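Local atomic coordinates of dnab-like replicative helicase (Bacillus phage SPP1, PDB entry 3BH0), a protein that probably unwinds duplex DNA in the 5'-3' direction during phage replication, powered by ATP hydrolysis in the C-terminal ATPase domain that makes up this chain. Residues Arg67-Val71 / Ser210-Lys214; Asp96-His102 / Lys181-Ile187; Ile167-Arg172 / Met216-Val222. All blocks are in the same frame, centred on the assembly; numbering follows the deposited sequence.

Overall arrangement
All three contacts lie within the ATPase domain, whose central sheet carries the parallel strand order 154-157, 98-103, 183-188, 223-228, 70-74. Contact 2 is a pairing inside that sheet. Contact 1 joins the start of strand 70-74 to helix 202-220, and contact 3 sets the same helix beside helix 164-176. The centres of contacts 1 and 3 are about 9 Å apart, those of 2 and 3 about 10 Å, and those of 1 and 2 about 13 Å. Along the chain the segments run 67-71, 96-102, 167-172, 181-187, 210-214, 216-222, so distant parts interleave into one RecA-like core, the ATPase fold of DnaB-family helicases.

Contact 1: residues Arg67-Val71 / Ser210-Lys214; sequences RRNFV and SRDLK
Lys214 and Phe70 carry most of this contact, each burying about 100 Å² against the other segment, and Arg68 adds a smaller share. Segment 67-71 comes in as loop and becomes extended at Phe70 and Val71, where strand 70-74 starts; segment 210-214 is regular helix, with Lys214 N bonded to Ser210 O at 3.1 Å. The backbones are nearest at Phe70 and Lys214, CA to CA 5.6 Å. Phe70 takes chi1 t and points its CA-to-CB bond at the helix. Leu213 CB sits 4.1 Å from the centroid of the Phe70 ring, 29° off the normal, a CH-pi contact over the face, and Phe70 CE2 reaches Ser210 O at 3.8 Å. Lys214, with chi1 t, chi2 p and the rest t, lays its chain along the strand residue, Lys214 CD to Phe70 CB 3.8 Å, and ends with NZ giving a hydrogen bond to Arg68 O at 2.9 Å. That brings two like charges together, Arg68 NH1 and Lys214 NZ at 2.9 Å. Asp258 offsets them, making a salt bridge to each; its OD2 also accepts the backbone N of Phe70. The Phe70 side chain also touches Val224 and Ala226 of strand 223-228. Helix 202-220, the crossover from strand 183-188 to strand 223-228, packs on the parallel sheet as in the RecA-like core of P-loop NTPases.

Contact 2: residues Asp96-His102 / Lys181-Ile187; sequences DDVVNLH and KRVIVMI
Start with the face bearing Val99, Leu101, Ile184 and Met186 (the last two chi1 m): Val99 CG1 meets Met186 CG at 4.0 Å, Val99 CG2 meets Ile184 CD1 at 4.3 Å, and Leu101 CD1 lies 4.1 Å from Met186 CB. Val98, Asn100, His102, Val183, Val185 and Ile187 project from the other face, His102 ND1 being 3.7 Å from Val185 CG1. Extended strands 98-102 and 183-187 run parallel, 20° apart in direction and 4.6 Å at closest approach, in the register Val98-Val183 through His102-Ile187. The backbone hydrogen bonds are Val98 N to Arg182 O 3.2 Å, Ile184 N to Val98 O 2.7 Å, Asn100 N to Ile184 O 2.8 Å, Met186 N to Asn100 O 2.8 Å and His102 N to Met186 O 2.7 Å. At the N-terminal ends two salt bridges close the pair: Asp97 OD1 (chi1 m) with Arg182 NE at 2.8 Å, and Asp96 OD1 with Lys181 NZ at 3.0 Å. Asp96, at positive phi, ends the preceding helix in a Schellman motif. Strand 183-188 finishes at Asp188, consistent with a Walker B strand. Strand 154-157 flanks 98-103 on its other edge, while helix 81-93 packs on the Ile184 and Met186 face and helix 164-176 on the Val98 and Val185 face.

Contact 3: residues Ile167-Arg172 / Met216-Val222; sequences IWSKTR and MARELDV
Helix 167-172 runs beside the helical part of 216-222, their axes 11.2 Å apart at closest approach and crossing at -33°, with CA atoms nearest at Trp168-Met216 (6.6 Å) and Arg172-Leu220 (7.1 Å). Ile167 opens the contact, its CG2 3.9 Å from Met216 CE. One residue on, Trp168 (chi1 t, chi2 -64°) swings its indole over the second helix and buries more than any other residue here. Met216 CA lies 4.1 Å from the centroid of the Trp168 six-membered ring and Leu220 CD1 3.8 Å from that of the Trp168 five-membered ring, both CH-pi contacts over the face; Met216 SD stands obliquely 5.2 Å from the latter centroid, a Met-aromatic contact. Glu219 OE1 approaches the indole edge, 3.3 Å from Trp168 CH2. A turn later, Thr171 (chi1 m) bonds its OG1 back to Ile167 O at 2.7 Å and turns carbon to its neighbours: Thr171 CB to Leu220 CD1 3.8 Å, Thr171 CG2 to Val222 CG1 3.7 Å. Arg172 finishes with CG 3.6 Å from Leu220 CD2. Asp221, at positive phi, is the C-prime residue of a Schellman motif, with Val222 N on Ala217 O at 2.8 Å; from there the chain enters strand 223-228. Lys175, just beyond 167-172, bonds Leu220 O, but no hydrogen bond spans the two segments themselves: they meet through apolar, CH-pi and Met-aromatic packing, with Leu220 filling the gap between Trp168 and Thr171.

Contact 1: residues Arg67-Val71 / Ser210-Lys214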
loop_
_atom_site.group_PDB
_atom_site.type_symbol
_atom_site.label_atom_id
_atom_site.label_comp_id
_atom_site.label_asym_id
_atom_site.label_seq_id
_atom_site.Cartn_x
_atom_site.Cartn_y
_atom_site.Cartn_z
ATOM N N ARG A 67 9.536 10.270 1.796
ATOM C CA ARG A 67 10.734 9.443 1.829
ATOM C C ARG A 67 11.037 8.716 3.162
ATOM O O ARG A 67 11.735 7.715 3.171
ATOM C CB ARG A 67 11.937 10.291 1.411
ATOM C CG ARG A 67 11.802 10.956 0.043
ATOM C CD ARG A 67 12.773 10.350 -0.980
ATOM N NE ARG A 67 13.014 11.252 -2.113
ATOM C CZ ARG A 67 14.001 11.118 -3.005
ATOM N NH1 ARG A 67 14.875 10.113 -2.910
ATOM N NH2 ARG A 67 14.115 11.997 -4.003
ATOM N N ARG A 68 10.519 9.165 4.289
ATOM C CA ARG A 68 10.800 8.413 5.521
ATOM C C ARG A 68 9.639 7.530 6.045
ATOM O O ARG A 68 9.818 6.730 6.977
ATOM C CB ARG A 68 11.306 9.385 6.607
ATOM C CG ARG A 68 10.234 10.117 7.413
ATOM C CD ARG A 68 10.160 9.593 8.858
ATOM N NE ARG A 68 9.002 10.153 9.555
ATOM C CZ ARG A 68 8.668 9.915 10.823
ATOM N NH1 ARG A 68 9.384 9.107 11.592
ATOM N NH2 ARG A 68 7.594 10.498 11.330
ATOM N N ASN A 69 8.463 7.675 5.430
ATOM C CA ASN A 69 7.224 7.110 5.977
ATOM C C ASN A 69 7.166 5.588 6.015
ATOM O O ASN A 69 7.612 4.899 5.103
ATOM C CB ASN A 69 5.984 7.639 5.241
ATOM C CG ASN A 69 5.788 9.138 5.388
ATOM O OD1 ASN A 69 5.016 9.731 4.635
ATOM N ND2 ASN A 69 6.474 9.761 6.356
ATOM N N PHE A 70 6.606 5.088 7.099
ATOM C CA PHE A 70 6.259 3.696 7.217
ATOM C C PHE A 70 4.738 3.678 7.313
ATOM O O PHE A 70 4.159 4.093 8.325
ATOM C CB PHE A 70 6.927 3.094 8.452
ATOM C CG PHE A 70 6.561 1.676 8.717
ATOM C CD1 PHE A 70 6.323 0.790 7.674
ATOM C CD2 PHE A 70 6.475 1.214 10.020
ATOM C CE1 PHE A 70 5.985 -0.524 7.924
ATOM C CE2 PHE A 70 6.131 -0.107 10.284
ATOM C CZ PHE A 70 5.891 -0.976 9.230
ATOM N N VAL A 71 4.092 3.255 6.230
ATOM C CA VAL A 71 2.639 3.226 6.186
ATOM C C VAL A 71 2.074 1.818 6.172
ATOM O O VAL A 71 2.595 0.906 5.533
ATOM C CB VAL A 71 2.015 4.201 5.115
ATOM C CG1 VAL A 71 3.060 4.775 4.216
ATOM C CG2 VAL A 71 0.901 3.565 4.314
ATOM N N SER A 210 8.479 -4.934 12.657
ATOM C CA SER A 210 7.975 -3.551 12.604
ATOM C C SER A 210 9.084 -2.493 12.765
ATOM O O SER A 210 9.201 -1.576 11.947
ATOM C CB SER A 210 6.849 -3.363 13.644
ATOM O OG SER A 210 6.654 -1.992 13.982
ATOM N N ARG A 211 9.899 -2.631 13.814
ATOM C CA ARG A 211 11.034 -1.723 14.047
ATOM C C ARG A 211 11.951 -1.671 12.845
ATOM O O ARG A 211 12.328 -0.577 12.391
ATOM C CB ARG A 211 11.845 -2.131 15.286
ATOM C CG ARG A 211 11.187 -1.782 16.594
ATOM C CD ARG A 211 12.118 -2.053 17.765
ATOM N NE ARG A 211 12.529 -3.456 17.832
ATOM C CZ ARG A 211 11.894 -4.372 18.550
ATOM N NH1 ARG A 211 10.829 -4.016 19.248
ATOM N NH2 ARG A 211 12.323 -5.641 18.579
ATOM N N ASP A 212 12.285 -2.851 12.321
ATOM C CA ASP A 212 13.221 -2.980 11.206
ATOM C C ASP A 212 12.675 -2.362 9.911
ATOM O O ASP A 212 13.436 -1.747 9.126
ATOM C CB ASP A 212 13.650 -4.453 11.021
ATOM C CG ASP A 212 14.479 -4.990 12.210
ATOM O OD1 ASP A 212 14.767 -4.204 13.141
ATOM O OD2 ASP A 212 14.844 -6.190 12.233
ATOM N N LEU A 213 11.358 -2.499 9.704
ATOM C CA LEU A 213 10.704 -1.923 8.518
ATOM C C LEU A 213 10.755 -0.411 8.546
ATOM O O LEU A 213 10.934 0.233 7.513
ATOM C CB LEU A 213 9.252 -2.417 8.358
ATOM C CG LEU A 213 9.123 -3.817 7.748
ATOM C CD1 LEU A 213 7.685 -4.309 7.744
ATOM C CD2 LEU A 213 9.735 -3.902 6.331
ATOM N N LYS A 214 10.591 0.156 9.732
ATOM C CA LYS A 214 10.649 1.609 9.899
ATOM C C LYS A 214 12.103 2.112 9.769
ATOM O O LYS A 214 12.367 3.120 9.097
ATOM C CB LYS A 214 9.997 2.015 11.237
ATOM C CG LYS A 214 10.115 3.493 11.636
ATOM C CD LYS A 214 9.775 4.452 10.504
ATOM C CE LYS A 214 9.799 5.901 10.963
ATOM N NZ LYS A 214 9.393 6.790 9.830
#

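Contact 2: residues Asp96-His102 / Lys181-Ile187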
loop_
_atom_site.group_PDB
_atom_site.type_symbol
_atom_site.label_atom_id
_atom_site.label_comp_id
_atom_site.label_asym_id
_atom_site.label_seq_id
_atom_site.Cartn_x
_atom_site.Cartn_y
_atom_site.Cartn_z
ATOM N N ASP A 96 5.899 8.189 -12.176
ATOM C CA ASP A 96 7.258 7.743 -12.516
ATOM C C ASP A 96 8.125 7.475 -11.275
ATOM O O ASP A 96 9.363 7.519 -11.332
ATOM C CB ASP A 96 7.950 8.686 -13.511
ATOM C CG ASP A 96 8.931 7.950 -14.421
ATOM O OD1 ASP A 96 10.159 8.023 -14.151
ATOM O OD2 ASP A 96 8.470 7.284 -15.392
ATOM N N ASP A 97 7.463 7.184 -10.157
ATOM C CA ASP A 97 8.144 6.670 -8.982
ATOM C C ASP A 97 8.304 5.171 -9.191
ATOM O O ASP A 97 7.625 4.591 -10.055
ATOM C CB ASP A 97 7.346 6.986 -7.717
ATOM C CG ASP A 97 7.267 8.481 -7.439
ATOM O OD1 ASP A 97 8.337 9.115 -7.322
ATOM O OD2 ASP A 97 6.141 9.023 -7.339
ATOM N N VAL A 98 9.210 4.560 -8.425
ATOM C CA VAL A 98 9.540 3.141 -8.548
ATOM C C VAL A 98 8.888 2.331 -7.425
ATOM O O VAL A 98 9.098 2.612 -6.245
ATOM C CB VAL A 98 11.080 2.922 -8.535
ATOM C CG1 VAL A 98 11.441 1.438 -8.642
ATOM C CG2 VAL A 98 11.741 3.704 -9.662
ATOM N N VAL A 99 8.099 1.328 -7.804
ATOM C CA VAL A 99 7.409 0.472 -6.842
ATOM C C VAL A 99 7.996 -0.942 -6.800
ATOM O O VAL A 99 8.030 -1.636 -7.806
ATOM C CB VAL A 99 5.883 0.410 -7.111
ATOM C CG1 VAL A 99 5.178 -0.368 -5.994
ATOM C CG2 VAL A 99 5.288 1.819 -7.236
ATOM N N ASN A 100 8.473 -1.341 -5.624
ATOM C CA ASN A 100 8.930 -2.692 -5.369
ATOM C C ASN A 100 7.848 -3.415 -4.577
ATOM O O ASN A 100 7.615 -3.121 -3.406
ATOM C CB ASN A 100 10.215 -2.682 -4.544
ATOM C CG ASN A 100 11.481 -2.543 -5.385
ATOM O OD1 ASN A 100 11.429 -2.351 -6.597
ATOM N ND2 ASN A 100 12.634 -2.649 -4.723
ATOM N N LEU A 101 7.180 -4.357 -5.225
ATOM C CA LEU A 101 6.134 -5.122 -4.569
ATOM C C LEU A 101 6.678 -6.457 -4.107
ATOM O O LEU A 101 7.100 -7.282 -4.920
ATOM C CB LEU A 101 4.930 -5.308 -5.485
ATOM C CG LEU A 101 3.934 -6.400 -5.083
ATOM C CD1 LEU A 101 3.249 -6.155 -3.714
ATOM C CD2 LEU A 101 2.905 -6.607 -6.204
ATOM N N HIS A 102 6.677 -6.651 -2.795
ATOM C CA HIS A 102 7.111 -7.898 -2.214
ATOM C C HIS A 102 5.872 -8.717 -1.882
ATOM O O HIS A 102 5.171 -8.459 -0.898
ATOM C CB HIS A 102 8.017 -7.648 -1.012
ATOM C CG HIS A 102 9.345 -7.070 -1.387
ATOM N ND1 HIS A 102 9.517 -5.736 -1.701
ATOM C CD2 HIS A 102 10.560 -7.648 -1.532
ATOM C CE1 HIS A 102 10.780 -5.521 -2.023
ATOM N NE2 HIS A 102 11.434 -6.664 -1.923
ATOM N N LYS A 181 15.244 8.504 -8.430
ATOM C CA LYS A 181 13.865 8.071 -8.243
ATOM C C LYS A 181 13.570 7.691 -6.802
ATOM O O LYS A 181 14.333 6.959 -6.170
ATOM C CB LYS A 181 13.547 6.895 -9.164
ATOM C CG LYS A 181 13.821 7.135 -10.635
ATOM C CD LYS A 181 12.671 7.860 -11.308
ATOM C CE LYS A 181 12.712 7.621 -12.804
ATOM N NZ LYS A 181 12.352 6.210 -13.159
ATOM N N ARG A 182 12.457 8.196 -6.291
ATOM C CA ARG A 182 11.937 7.741 -5.008
ATOM C C ARG A 182 11.319 6.344 -5.147
ATOM O O ARG A 182 10.404 6.149 -5.954
ATOM C CB ARG A 182 10.956 8.763 -4.411
ATOM C CG ARG A 182 10.522 9.873 -5.364
ATOM C CD ARG A 182 9.693 10.944 -4.663
ATOM N NE ARG A 182 8.436 11.152 -5.376
ATOM C CZ ARG A 182 7.594 12.159 -5.172
ATOM N NH1 ARG A 182 7.862 13.091 -4.273
ATOM N NH2 ARG A 182 6.473 12.231 -5.878
ATOM N N VAL A 183 11.883 5.388 -4.398
ATOM C CA VAL A 183 11.467 3.977 -4.350
ATOM C C VAL A 183 10.375 3.771 -3.292
ATOM O O VAL A 183 10.413 4.378 -2.218
ATOM C CB VAL A 183 12.680 3.048 -4.022
ATOM C CG1 VAL A 183 12.279 1.578 -3.920
ATOM C CG2 VAL A 183 13.784 3.207 -5.053
ATOM N N ILE A 184 9.403 2.912 -3.595
ATOM C CA ILE A 184 8.335 2.606 -2.645
ATOM C C ILE A 184 8.299 1.102 -2.434
ATOM O O ILE A 184 8.136 0.349 -3.385
ATOM C CB ILE A 184 6.970 3.129 -3.142
ATOM C CG1 ILE A 184 7.042 4.636 -3.390
ATOM C CG2 ILE A 184 5.834 2.779 -2.141
ATOM C CD1 ILE A 184 6.691 5.033 -4.793
ATOM N N VAL A 185 8.465 0.663 -1.192
ATOM C CA VAL A 185 8.492 -0.772 -0.893
ATOM C C VAL A 185 7.130 -1.231 -0.368
ATOM O O VAL A 185 6.741 -0.877 0.738
ATOM C CB VAL A 185 9.645 -1.111 0.091
ATOM C CG1 VAL A 185 9.783 -2.613 0.309
ATOM C CG2 VAL A 185 10.961 -0.518 -0.437
ATOM N N MET A 186 6.403 -1.993 -1.185
ATOM C CA MET A 186 5.099 -2.540 -0.790
ATOM C C MET A 186 5.258 -3.980 -0.346
ATOM O O MET A 186 5.846 -4.793 -1.061
ATOM C CB MET A 186 4.090 -2.500 -1.938
ATOM C CG MET A 186 3.650 -1.127 -2.386
ATOM S SD MET A 186 1.966 -1.161 -3.066
ATOM C CE MET A 186 1.003 -0.988 -1.561
ATOM N N ILE A 187 4.721 -4.311 0.823
ATOM C CA ILE A 187 4.838 -5.672 1.314
ATOM C C ILE A 187 3.473 -6.376 1.415
ATOM O O ILE A 187 2.669 -6.060 2.305
ATOM C CB ILE A 187 5.665 -5.719 2.608
ATOM C CG1 ILE A 187 6.974 -4.937 2.378
ATOM C CG2 ILE A 187 5.918 -7.181 3.049
ATOM C CD1 ILE A 187 7.718 -4.548 3.594
#

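Contact 3: residues Ile167-Arg172 / Met216-Val222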
loop_
_atom_site.group_PDB
_atom_site.type_symbol
_atom_site.label_atom_id
_atom_site.label_comp_id
_atom_site.label_asym_id
_atom_site.label_seq_id
_atom_site.Cartn_x
_atom_site.Cartn_y
_atom_site.Cartn_z
ATOM N N ILE A 167 14.647 -7.992 2.205
ATOM C CA ILE A 167 13.997 -6.871 1.506
ATOM C C ILE A 167 14.890 -5.638 1.478
ATOM O O ILE A 167 14.893 -4.885 0.494
ATOM C CB ILE A 167 12.601 -6.544 2.115
ATOM C CG1 ILE A 167 11.656 -7.744 1.917
ATOM C CG2 ILE A 167 12.040 -5.238 1.549
ATOM C CD1 ILE A 167 10.283 -7.585 2.515
ATOM N N TRP A 168 15.623 -5.439 2.575
ATOM C CA TRP A 168 16.680 -4.430 2.684
ATOM C C TRP A 168 17.623 -4.516 1.502
ATOM O O TRP A 168 17.863 -3.535 0.802
ATOM C CB TRP A 168 17.496 -4.661 3.971
ATOM C CG TRP A 168 18.273 -3.458 4.402
ATOM C CD1 TRP A 168 19.295 -2.856 3.726
ATOM C CD2 TRP A 168 18.081 -2.699 5.602
ATOM N NE1 TRP A 168 19.753 -1.769 4.427
ATOM C CE2 TRP A 168 19.022 -1.643 5.583
ATOM C CE3 TRP A 168 17.210 -2.812 6.698
ATOM C CZ2 TRP A 168 19.122 -0.695 6.626
ATOM C CZ3 TRP A 168 17.312 -1.877 7.740
ATOM C CH2 TRP A 168 18.266 -0.826 7.692
ATOM N N SER A 169 18.160 -5.711 1.299
ATOM C CA SER A 169 19.056 -5.998 0.186
ATOM C C SER A 169 18.499 -5.562 -1.183
ATOM O O SER A 169 19.194 -4.904 -1.961
ATOM C CB SER A 169 19.397 -7.483 0.192
ATOM O OG SER A 169 20.338 -7.778 -0.818
ATOM N N LYS A 170 17.233 -5.897 -1.445
ATOM C CA LYS A 170 16.585 -5.599 -2.726
ATOM C C LYS A 170 16.279 -4.126 -2.926
ATOM O O LYS A 170 16.366 -3.609 -4.031
ATOM C CB LYS A 170 15.314 -6.434 -2.886
ATOM C CG LYS A 170 15.538 -7.927 -2.687
ATOM C CD LYS A 170 16.303 -8.566 -3.861
ATOM C CE LYS A 170 16.697 -9.978 -3.511
ATOM N NZ LYS A 170 17.120 -10.764 -4.705
ATOM N N THR A 171 15.901 -3.454 -1.851
ATOM C CA THR A 171 15.618 -2.020 -1.900
ATOM C C THR A 171 16.858 -1.212 -2.319
ATOM O O THR A 171 16.765 -0.316 -3.158
ATOM C CB THR A 171 15.102 -1.530 -0.536
ATOM O OG1 THR A 171 14.068 -2.412 -0.074
ATOM C CG2 THR A 171 14.562 -0.129 -0.643
ATOM N N ARG A 172 18.009 -1.542 -1.724
ATOM C CA ARG A 172 19.293 -0.914 -2.070
ATOM C C ARG A 172 19.645 -1.190 -3.518
ATOM O O ARG A 172 19.871 -0.261 -4.315
ATOM C CB ARG A 172 20.404 -1.436 -1.157
ATOM C CG ARG A 172 20.208 -1.064 0.301
ATOM C CD ARG A 172 21.459 -1.302 1.100
ATOM N NE ARG A 172 22.588 -0.553 0.550
ATOM C CZ ARG A 172 23.825 -1.032 0.451
ATOM N NH1 ARG A 172 24.096 -2.263 0.857
ATOM N NH2 ARG A 172 24.787 -0.277 -0.062
ATOM N N MET A 216 14.500 0.628 8.110
ATOM C CA MET A 216 14.749 0.523 6.677
ATOM C C MET A 216 14.185 1.707 5.885
ATOM O O MET A 216 14.873 2.265 5.029
ATOM C CB MET A 216 14.187 -0.786 6.129
ATOM C CG MET A 216 14.363 -0.939 4.614
ATOM S SD MET A 216 13.790 -2.531 4.004
ATOM C CE MET A 216 12.011 -2.271 4.031
ATOM N N ALA A 217 12.933 2.077 6.159
ATOM C CA ALA A 217 12.309 3.245 5.539
ATOM C C ALA A 217 13.208 4.465 5.721
ATOM O O ALA A 217 13.514 5.178 4.763
ATOM C CB ALA A 217 10.926 3.497 6.148
ATOM N N ARG A 218 13.628 4.676 6.970
ATOM C CA ARG A 218 14.487 5.795 7.363
ATOM C C ARG A 218 15.913 5.701 6.791
ATOM O O ARG A 218 16.378 6.635 6.139
ATOM C CB ARG A 218 14.528 5.904 8.898
ATOM C CG ARG A 218 13.243 6.441 9.517
ATOM C CD ARG A 218 13.316 7.941 9.811
ATOM N NE ARG A 218 14.112 8.164 11.015
ATOM C CZ ARG A 218 15.176 8.958 11.102
ATOM N NH1 ARG A 218 15.580 9.694 10.072
ATOM N NH2 ARG A 218 15.805 9.038 12.257
ATOM N N GLU A 219 16.582 4.573 7.036
ATOM C CA GLU A 219 18.013 4.393 6.728
ATOM C C GLU A 219 18.279 4.356 5.231
ATOM O O GLU A 219 19.281 4.895 4.770
ATOM C CB GLU A 219 18.577 3.138 7.422
ATOM C CG GLU A 219 20.083 3.154 7.663
ATOM C CD GLU A 219 20.489 2.569 9.038
ATOM O OE1 GLU A 219 20.142 1.397 9.332
ATOM O OE2 GLU A 219 21.170 3.290 9.823
ATOM N N LEU A 220 17.380 3.734 4.471
ATOM C CA LEU A 220 17.496 3.728 3.003
ATOM C C LEU A 220 16.759 4.884 2.331
ATOM O O LEU A 220 16.914 5.107 1.137
ATOM C CB LEU A 220 17.066 2.379 2.402
ATOM C CG LEU A 220 17.730 1.122 2.970
ATOM C CD1 LEU A 220 17.216 -0.129 2.238
ATOM C CD2 LEU A 220 19.271 1.237 2.906
ATOM N N ASP A 221 15.962 5.622 3.098
ATOM C CA ASP A 221 15.256 6.799 2.574
ATOM C C ASP A 221 14.163 6.406 1.562
ATOM O O ASP A 221 14.045 6.991 0.476
ATOM C CB ASP A 221 16.258 7.824 1.976
ATOM C CG ASP A 221 15.700 9.244 1.920
ATOM O OD1 ASP A 221 14.835 9.611 2.757
ATOM O OD2 ASP A 221 16.143 10.000 1.025
ATOM N N VAL A 222 13.347 5.425 1.941
ATOM C CA VAL A 222 12.236 4.969 1.094
ATOM C C VAL A 222 10.883 5.035 1.807
ATOM O O VAL A 222 10.824 5.104 3.035
ATOM C CB VAL A 222 12.468 3.521 0.548
ATOM C CG1 VAL A 222 13.662 3.495 -0.427
ATOM C CG2 VAL A 222 12.638 2.489 1.690
#